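Local coordinates for flagellar hook-associated protein 2 (Helicobacter pylori, PDB 6IWY), which caps the tip of the growing flagellar filament, helping flagellin monomers polymerize there and keeping them from leaking out unassembled, at residues L252-R257 with F307-G312; G262-V267 with K337-N342; A293-I298 with G312-N317. One frame throughout, in Å; residues are numbered along the deposited sequence.

Interaction 1: L252-R257 with F307-G312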
loop_
_atom_site.group_PDB
_atom_site.type_symbol
_atom_site.label_atom_id
_atom_site.label_comp_id
_atom_site.label_asym_id
_atom_site.label_seq_id
_atom_site.Cartn_x
_atom_site.Cartn_y
_atom_site.Cartn_z
ATOM N N LEU A 252 -13.099 -5.614 -7.579
ATOM C CA LEU A 252 -12.298 -6.619 -8.300
ATOM C C LEU A 252 -12.226 -6.481 -9.826
ATOM O O LEU A 252 -11.171 -6.630 -10.435
ATOM C CB LEU A 252 -12.877 -7.996 -7.987
ATOM C CG LEU A 252 -12.201 -9.190 -8.634
ATOM C CD1 LEU A 252 -10.877 -9.411 -7.950
ATOM C CD2 LEU A 252 -13.097 -10.414 -8.540
ATOM N N LEU A 253 -13.367 -6.283 -10.450
ATOM C CA LEU A 253 -13.446 -6.277 -11.894
ATOM C C LEU A 253 -14.382 -5.180 -12.283
ATOM O O LEU A 253 -15.437 -5.020 -11.717
ATOM C CB LEU A 253 -13.947 -7.622 -12.428
ATOM C CG LEU A 253 -14.182 -7.744 -13.947
ATOM C CD1 LEU A 253 -12.998 -7.183 -14.771
ATOM C CD2 LEU A 253 -14.485 -9.215 -14.370
ATOM N N LYS A 254 -13.979 -4.410 -13.271
ATOM C CA LYS A 254 -14.806 -3.330 -13.786
ATOM C C LYS A 254 -14.703 -3.441 -15.277
ATOM O O LYS A 254 -13.608 -3.490 -15.770
ATOM C CB LYS A 254 -14.277 -1.981 -13.266
ATOM C CG LYS A 254 -14.692 -0.745 -14.097
ATOM C CD LYS A 254 -14.868 0.497 -13.226
ATOM C CE LYS A 254 -14.330 1.739 -13.889
ATOM N NZ LYS A 254 -12.853 1.700 -13.894
ATOM N N SER A 255 -15.825 -3.499 -15.979
ATOM C CA SER A 255 -15.795 -3.551 -17.446
ATOM C C SER A 255 -14.949 -2.444 -18.044
ATOM O O SER A 255 -14.830 -1.359 -17.468
ATOM C CB SER A 255 -17.176 -3.374 -18.037
ATOM O OG SER A 255 -18.105 -4.081 -17.273
ATOM N N SER A 256 -14.370 -2.723 -19.206
ATOM C CA SER A 256 -13.639 -1.693 -19.965
ATOM C C SER A 256 -14.558 -0.668 -20.596
ATOM O O SER A 256 -14.144 0.429 -20.879
ATOM C CB SER A 256 -12.830 -2.323 -21.082
ATOM O OG SER A 256 -11.619 -2.831 -20.571
ATOM N N ARG A 257 -15.794 -1.067 -20.836
ATOM C CA ARG A 257 -16.736 -0.308 -21.610
ATOM C C ARG A 257 -18.106 -0.481 -20.974
ATOM O O ARG A 257 -18.355 -1.479 -20.323
ATOM C CB ARG A 257 -16.787 -0.887 -23.018
ATOM C CG ARG A 257 -15.474 -0.803 -23.832
ATOM C CD ARG A 257 -15.051 0.639 -24.148
ATOM N NE ARG A 257 -14.723 0.797 -25.569
ATOM C CZ ARG A 257 -15.261 1.693 -26.395
ATOM N NH1 ARG A 257 -16.156 2.596 -25.995
ATOM N NH2 ARG A 257 -14.882 1.692 -27.650
ATOM N N PHE A 307 -22.644 -4.462 -9.364
ATOM C CA PHE A 307 -23.383 -3.211 -9.277
ATOM C C PHE A 307 -23.019 -2.310 -10.456
ATOM O O PHE A 307 -22.132 -2.659 -11.264
ATOM C CB PHE A 307 -23.150 -2.526 -7.927
ATOM C CG PHE A 307 -21.733 -1.987 -7.700
ATOM C CD1 PHE A 307 -21.463 -0.619 -7.806
ATOM C CD2 PHE A 307 -20.703 -2.824 -7.302
ATOM C CE1 PHE A 307 -20.186 -0.112 -7.566
ATOM C CE2 PHE A 307 -19.425 -2.317 -7.072
ATOM C CZ PHE A 307 -19.178 -0.950 -7.202
ATOM N N LYS A 308 -23.740 -1.192 -10.563
ATOM C CA LYS A 308 -23.592 -0.231 -11.645
ATOM C C LYS A 308 -22.993 1.064 -11.112
ATOM O O LYS A 308 -23.606 1.784 -10.323
ATOM C CB LYS A 308 -24.952 0.042 -12.318
ATOM C CG LYS A 308 -25.016 1.255 -13.265
ATOM N N ASN A 309 -21.820 1.349 -11.658
ATOM C CA ASN A 309 -20.952 2.497 -11.394
ATOM C C ASN A 309 -21.552 3.852 -11.722
ATOM O O ASN A 309 -22.489 3.946 -12.510
ATOM C CB ASN A 309 -19.746 2.344 -12.357
ATOM C CG ASN A 309 -18.426 2.607 -11.701
ATOM O OD1 ASN A 309 -18.333 2.733 -10.457
ATOM N ND2 ASN A 309 -17.372 2.665 -12.525
ATOM N N ALA A 310 -20.958 4.908 -11.177
ATOM C CA ALA A 310 -21.359 6.276 -11.539
ATOM C C ALA A 310 -21.108 6.594 -13.024
ATOM O O ALA A 310 -21.719 7.495 -13.566
ATOM C CB ALA A 310 -20.639 7.272 -10.671
ATOM N N GLU A 311 -20.196 5.858 -13.656
ATOM C CA GLU A 311 -19.986 5.898 -15.101
ATOM C C GLU A 311 -20.889 4.923 -15.892
ATOM O O GLU A 311 -20.740 4.807 -17.105
ATOM C CB GLU A 311 -18.541 5.494 -15.431
ATOM C CG GLU A 311 -17.420 6.236 -14.709
ATOM C CD GLU A 311 -16.033 5.781 -15.205
ATOM O OE1 GLU A 311 -15.729 4.552 -15.111
ATOM O OE2 GLU A 311 -15.261 6.656 -15.691
ATOM N N GLY A 312 -21.777 4.195 -15.210
ATOM C CA GLY A 312 -22.655 3.208 -15.861
ATOM C C GLY A 312 -22.017 1.853 -16.148
ATOM O O GLY A 312 -22.570 1.039 -16.891
#

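Interaction 2: G262-V267 with K337-N342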
loop_
_atom_site.group_PDB
_atom_site.type_symbol
_atom_site.label_atom_id
_atom_site.label_comp_id
_atom_site.label_asym_id
_atom_site.label_seq_id
_atom_site.Cartn_x
_atom_site.Cartn_y
_atom_site.Cartn_z
ATOM N N GLY A 262 -28.723 -2.994 -26.699
ATOM C CA GLY A 262 -29.464 -3.855 -27.635
ATOM C C GLY A 262 -29.280 -5.336 -27.382
ATOM O O GLY A 262 -28.743 -5.718 -26.369
ATOM N N LYS A 263 -29.707 -6.180 -28.318
ATOM C CA LYS A 263 -29.668 -7.631 -28.090
ATOM C C LYS A 263 -28.238 -8.168 -28.024
ATOM O O LYS A 263 -27.499 -8.127 -29.022
ATOM C CB LYS A 263 -30.453 -8.408 -29.153
ATOM C CG LYS A 263 -30.910 -9.814 -28.687
ATOM C CD LYS A 263 -32.183 -9.779 -27.793
ATOM C CE LYS A 263 -32.920 -11.138 -27.771
ATOM N NZ LYS A 263 -34.392 -11.057 -27.416
ATOM N N LEU A 264 -27.869 -8.654 -26.836
ATOM C CA LEU A 264 -26.676 -9.475 -26.661
ATOM C C LEU A 264 -27.129 -10.917 -26.490
ATOM O O LEU A 264 -28.201 -11.179 -25.952
ATOM C CB LEU A 264 -25.844 -9.013 -25.450
ATOM C CG LEU A 264 -25.567 -7.502 -25.326
ATOM C CD1 LEU A 264 -24.726 -7.234 -24.092
ATOM C CD2 LEU A 264 -24.896 -6.933 -26.585
ATOM N N GLU A 265 -26.290 -11.837 -26.943
ATOM C CA GLU A 265 -26.650 -13.243 -27.106
ATOM C C GLU A 265 -25.551 -14.177 -26.609
ATOM O O GLU A 265 -24.373 -13.818 -26.619
ATOM C CB GLU A 265 -26.914 -13.551 -28.592
ATOM N N GLY A 266 -25.942 -15.385 -26.208
ATOM C CA GLY A 266 -25.003 -16.390 -25.728
ATOM C C GLY A 266 -25.014 -16.564 -24.213
ATOM O O GLY A 266 -25.717 -15.864 -23.484
ATOM N N VAL A 267 -24.224 -17.537 -23.772
ATOM C CA VAL A 267 -24.108 -17.917 -22.384
ATOM C C VAL A 267 -22.661 -17.758 -21.972
ATOM O O VAL A 267 -21.765 -18.201 -22.682
ATOM C CB VAL A 267 -24.518 -19.373 -22.160
ATOM C CG1 VAL A 267 -24.195 -19.800 -20.721
ATOM C CG2 VAL A 267 -26.003 -19.565 -22.467
ATOM N N LYS A 337 -16.641 -9.371 -25.258
ATOM C CA LYS A 337 -16.110 -8.040 -25.560
ATOM C C LYS A 337 -17.208 -6.961 -25.485
ATOM O O LYS A 337 -16.929 -5.818 -25.133
ATOM C CB LYS A 337 -15.448 -7.998 -26.918
ATOM C CG LYS A 337 -16.360 -8.123 -28.069
ATOM C CD LYS A 337 -15.614 -7.814 -29.319
ATOM C CE LYS A 337 -16.531 -7.840 -30.498
ATOM N NZ LYS A 337 -17.037 -9.199 -30.590
ATOM N N ASP A 338 -18.450 -7.343 -25.782
ATOM C CA ASP A 338 -19.580 -6.440 -25.661
ATOM C C ASP A 338 -19.947 -6.166 -24.199
ATOM O O ASP A 338 -20.656 -5.199 -23.909
ATOM C CB ASP A 338 -20.776 -6.991 -26.434
ATOM C CG ASP A 338 -20.569 -6.932 -27.964
ATOM O OD1 ASP A 338 -19.911 -5.984 -28.483
ATOM O OD2 ASP A 338 -21.081 -7.833 -28.666
ATOM N N LEU A 339 -19.467 -7.003 -23.269
ATOM C CA LEU A 339 -19.621 -6.688 -21.868
ATOM C C LEU A 339 -18.333 -6.074 -21.363
ATOM O O LEU A 339 -18.151 -5.904 -20.145
ATOM C CB LEU A 339 -19.974 -7.923 -21.050
ATOM C CG LEU A 339 -21.208 -8.742 -21.439
ATOM C CD1 LEU A 339 -21.227 -10.069 -20.658
ATOM C CD2 LEU A 339 -22.465 -7.994 -21.177
ATOM N N GLY A 340 -17.441 -5.721 -22.283
ATOM C CA GLY A 340 -16.147 -5.152 -21.908
ATOM C C GLY A 340 -15.324 -6.092 -21.045
ATOM O O GLY A 340 -14.557 -5.651 -20.205
ATOM N N LEU A 341 -15.484 -7.397 -21.272
ATOM C CA LEU A 341 -14.766 -8.437 -20.554
ATOM C C LEU A 341 -13.910 -9.312 -21.499
ATOM O O LEU A 341 -14.156 -9.402 -22.693
ATOM C CB LEU A 341 -15.753 -9.296 -19.758
ATOM C CG LEU A 341 -16.697 -8.563 -18.769
ATOM C CD1 LEU A 341 -17.645 -9.503 -17.945
ATOM C CD2 LEU A 341 -15.860 -7.707 -17.845
ATOM N N ASN A 342 -12.874 -9.914 -20.921
ATOM C CA ASN A 342 -12.016 -10.916 -21.539
ATOM C C ASN A 342 -12.202 -12.230 -20.891
ATOM O O ASN A 342 -12.227 -12.296 -19.690
ATOM C CB ASN A 342 -10.564 -10.584 -21.244
ATOM C CG ASN A 342 -10.066 -9.472 -22.066
ATOM O OD1 ASN A 342 -10.454 -9.322 -23.233
ATOM N ND2 ASN A 342 -9.197 -8.674 -21.490
#

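Interaction 3: A293-I298 with G312-N317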
loop_
_atom_site.group_PDB
_atom_site.type_symbol
_atom_site.label_atom_id
_atom_site.label_comp_id
_atom_site.label_asym_id
_atom_site.label_seq_id
_atom_site.Cartn_x
_atom_site.Cartn_y
_atom_site.Cartn_z
ATOM N N ALA A 293 -30.208 -5.906 -15.835
ATOM C CA ALA A 293 -30.658 -7.292 -15.889
ATOM C C ALA A 293 -29.521 -8.237 -15.472
ATOM O O ALA A 293 -29.716 -9.146 -14.668
ATOM C CB ALA A 293 -31.187 -7.635 -17.290
ATOM N N ILE A 294 -28.336 -7.988 -16.014
ATOM C CA ILE A 294 -27.158 -8.815 -15.768
ATOM C C ILE A 294 -26.759 -8.683 -14.301
ATOM O O ILE A 294 -26.310 -9.646 -13.688
ATOM C CB ILE A 294 -25.970 -8.437 -16.716
ATOM C CG1 ILE A 294 -26.301 -8.865 -18.158
ATOM C CG2 ILE A 294 -24.679 -9.110 -16.283
ATOM C CD1 ILE A 294 -25.457 -8.177 -19.296
ATOM N N ILE A 295 -26.937 -7.498 -13.729
ATOM C CA ILE A 295 -26.558 -7.290 -12.357
ATOM C C ILE A 295 -27.399 -8.220 -11.465
ATOM O O ILE A 295 -26.852 -8.976 -10.635
ATOM C CB ILE A 295 -26.666 -5.813 -11.978
ATOM C CG1 ILE A 295 -25.439 -5.059 -12.528
ATOM C CG2 ILE A 295 -26.782 -5.637 -10.420
ATOM C CD1 ILE A 295 -25.520 -3.495 -12.386
ATOM N N GLN A 296 -28.715 -8.196 -11.673
ATOM C CA GLN A 296 -29.645 -8.998 -10.858
ATOM C C GLN A 296 -29.318 -10.480 -11.047
ATOM O O GLN A 296 -29.445 -11.289 -10.124
ATOM C CB GLN A 296 -31.125 -8.757 -11.242
ATOM C CG GLN A 296 -31.664 -7.324 -11.146
ATOM C CD GLN A 296 -33.201 -7.238 -11.345
ATOM O OE1 GLN A 296 -33.865 -8.191 -11.800
ATOM N NE2 GLN A 296 -33.767 -6.086 -10.990
ATOM N N ALA A 297 -28.908 -10.830 -12.260
ATOM C CA ALA A 297 -28.552 -12.207 -12.568
ATOM C C ALA A 297 -27.353 -12.585 -11.721
ATOM O O ALA A 297 -27.325 -13.640 -11.102
ATOM C CB ALA A 297 -28.238 -12.367 -14.068
ATOM N N ILE A 298 -26.377 -11.692 -11.662
ATOM C CA ILE A 298 -25.123 -12.005 -10.985
ATOM C C ILE A 298 -25.316 -12.093 -9.477
ATOM O O ILE A 298 -24.705 -12.927 -8.833
ATOM C CB ILE A 298 -24.009 -11.009 -11.346
ATOM C CG1 ILE A 298 -23.619 -11.187 -12.824
ATOM C CG2 ILE A 298 -22.798 -11.226 -10.449
ATOM C CD1 ILE A 298 -22.569 -10.235 -13.343
ATOM N N GLY A 312 -21.777 4.195 -15.210
ATOM C CA GLY A 312 -22.655 3.208 -15.861
ATOM C C GLY A 312 -22.017 1.853 -16.148
ATOM O O GLY A 312 -22.570 1.039 -16.891
ATOM N N LYS A 313 -20.860 1.584 -15.556
ATOM C CA LYS A 313 -20.131 0.343 -15.854
ATOM C C LYS A 313 -20.412 -0.822 -14.863
ATOM O O LYS A 313 -20.623 -0.617 -13.663
ATOM C CB LYS A 313 -18.631 0.643 -15.970
ATOM C CG LYS A 313 -18.300 1.390 -17.259
ATOM C CD LYS A 313 -16.818 1.693 -17.412
ATOM C CE LYS A 313 -16.552 2.323 -18.778
ATOM N NZ LYS A 313 -15.172 2.867 -19.004
ATOM N N LEU A 314 -20.438 -2.039 -15.399
ATOM C CA LEU A 314 -20.581 -3.246 -14.596
ATOM C C LEU A 314 -19.357 -3.407 -13.710
ATOM O O LEU A 314 -18.228 -3.427 -14.214
ATOM C CB LEU A 314 -20.694 -4.458 -15.509
ATOM C CG LEU A 314 -20.978 -5.800 -14.863
ATOM C CD1 LEU A 314 -22.336 -5.778 -14.174
ATOM C CD2 LEU A 314 -20.920 -6.915 -15.952
ATOM N N VAL A 315 -19.567 -3.499 -12.402
ATOM C CA VAL A 315 -18.501 -3.860 -11.488
ATOM C C VAL A 315 -18.879 -5.181 -10.856
ATOM O O VAL A 315 -19.940 -5.304 -10.313
ATOM C CB VAL A 315 -18.289 -2.790 -10.426
ATOM C CG1 VAL A 315 -17.186 -3.203 -9.477
ATOM C CG2 VAL A 315 -17.948 -1.459 -11.081
ATOM N N ILE A 316 -18.031 -6.190 -10.984
ATOM C CA ILE A 316 -18.268 -7.486 -10.373
ATOM C C ILE A 316 -17.256 -7.718 -9.242
ATOM O O ILE A 316 -16.074 -7.444 -9.383
ATOM C CB ILE A 316 -18.076 -8.631 -11.347
ATOM C CG1 ILE A 316 -18.784 -8.372 -12.685
ATOM C CG2 ILE A 316 -18.586 -9.893 -10.748
ATOM C CD1 ILE A 316 -18.218 -9.233 -13.799
ATOM N N ASN A 317 -17.753 -8.250 -8.136
ATOM C CA ASN A 317 -16.941 -8.735 -7.040
ATOM C C ASN A 317 -17.128 -10.238 -6.771
ATOM O O ASN A 317 -18.155 -10.812 -7.102
ATOM C CB ASN A 317 -17.289 -7.918 -5.813
ATOM C CG ASN A 317 -16.418 -6.720 -5.687
ATOM O OD1 ASN A 317 -15.195 -6.877 -5.546
ATOM N ND2 ASN A 317 -17.007 -5.508 -5.740
#

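Interaction 1: L252-R257 with F307-G312
Lys254 reaches across from one outer strand to Asn309 and Glu311 in the turn that follows the other. The more enclosed part is the aliphatic stem of Lys254 against the amide of Asn309, which is partly exposed. Lys254 CD lies 3.4 Å from Asn309 ND2, and CE is almost as close to the same nitrogen. The lysine stem is roughly perpendicular to the Asn309 side chain. Of the amide, only ND2 comes within contact distance of Lys254. Bends along the lysine chain bring CD and CE, rather than NZ, up to ND2 and to Glu311 OE1. The solvent side is looser. Glu311 is exposed and meets a single lysine carbon, with CE of Lys254 3.4 Å from its OE1. Lys254 NZ stays 4.2 Å from that oxygen. The opposite charges probably attract weakly without forming a salt bridge. No hydrogen bond joins the two segments. The turn has its own closure: Gly312 N donates to Asn309 O at 2.8 Å. Strand 314-318 runs between the two outer strands, and Asn309 also touches Val315 on it. This is a surface contact over a three-stranded antiparallel sheet, at the type I turn of the beta hairpin formed by strands 304-308 and 314-318.

Interaction 2: G262-V267 with K337-N342
Leu264 places its two methyl groups on two consecutive residues, Asp338 and Leu339. Leu264 CD1 meets Leu339 CD2 at 3.8 Å, methyl to methyl, with the two side chains set obliquely to each other. CD1 of Leu264 is anti to CA (chi2 -179°), which makes it the extended branch and brings it up to Leu339 CD2. In Leu339 the touching methyl is CD2, the branch that does not continue the chain. Leu339 is buried, while Leu264 is partly exposed.

The second kind of contact is between a methyl and the stem of an acidic residue. Leu264 CD2 packs on Asp338 CB at 4.1 Å. CB is the nearest atom of the aspartate, but one carboxylate oxygen is not much farther: Asp338 OD2 lies 4.4 Å from Leu264 CD2. No bond is formed with it.

Polar bonding between the segments is absent. Within 337-342 the chain turns back on itself, with Gly340 N bonded to Lys337 O at 2.9 Å. Gly340 has positive phi there, which suits glycine.

Both segments are loops in this piece of the cap protein. Ile259 touches both leucines, and backbone bonds from Asp338 to Lys260 and from Gly340 to Ser256 tie 337-342 to the chain ahead of 262-267. Glu265 O accepts a hydrogen bond from Ser335 OG, close to the end of helix 330-335. The contact thus joins the loop leading into strand 268-270 with the loop between helix 330-335 and strand 344-347. Those two strands flank strand 322-327 in one antiparallel sheet.

Interaction 3: A293-I298 with G312-N317
Ile294, Ile295 and Ile298 meet Leu314 and Ile316 without any flat group between them. The amides of Gln296 and Asn317 take no part, so there are no ring or amide faces to stack. Every touching group is a branched aliphatic chain. The closest pair is Ile295 CG1 with Leu314 CD1, 3.6 Å apart. These two side chains lie alongside one another, pointing opposite ways. With CG anti to the backbone N (chi1 -174°), both methyls of Leu314 end against the helix. The second, Leu314 CD2, lies 4.4 Å from Ile294 CG2. One turn further along the helix, Ile298 CD1 approaches Ile316 CG1 at 4.3 Å. Helix 293-298 runs nearly parallel to strand 314-317, at 7°, with their axes 9.9 Å apart. Lys313 and Val315 point away from the helix. Ile298 also touches Ala306 and Ile295 touches Lys308, so the helix covers one face of the hairpin. Both segments belong to the part of the sequence assigned to the flagellin hook IN motif. The chemistry is wholly apolar across the interface. With no hydrogen bond or charge pair between the segments, the helix is probably held against the sheet mainly by burial of aliphatic surface.

Interactions 1 and 3 both reach the sheet of strands 253-254, 314-318 and 304-308, and the hairpin 304-308/314-318 serves both. Interaction 3 is the buried one and apolar throughout. Interaction 1 lies at the surface and sets a lysine stem against an amide and a carboxylate, without a hydrogen bond or salt bridge. Interaction 2 is partly buried and joins two loops through a leucine pair and the CB of an aspartate. It meets interaction 3 where Leu339 CD2 packs on Ile294 CD1 at 3.5 Å. It meets interaction 1 where Leu253 CD2 packs on Leu341 CD2 at 4.0 Å. The centres of interactions 1 and 3 are about 8 Å apart, and that of interaction 2 is about 12 Å from interaction 3.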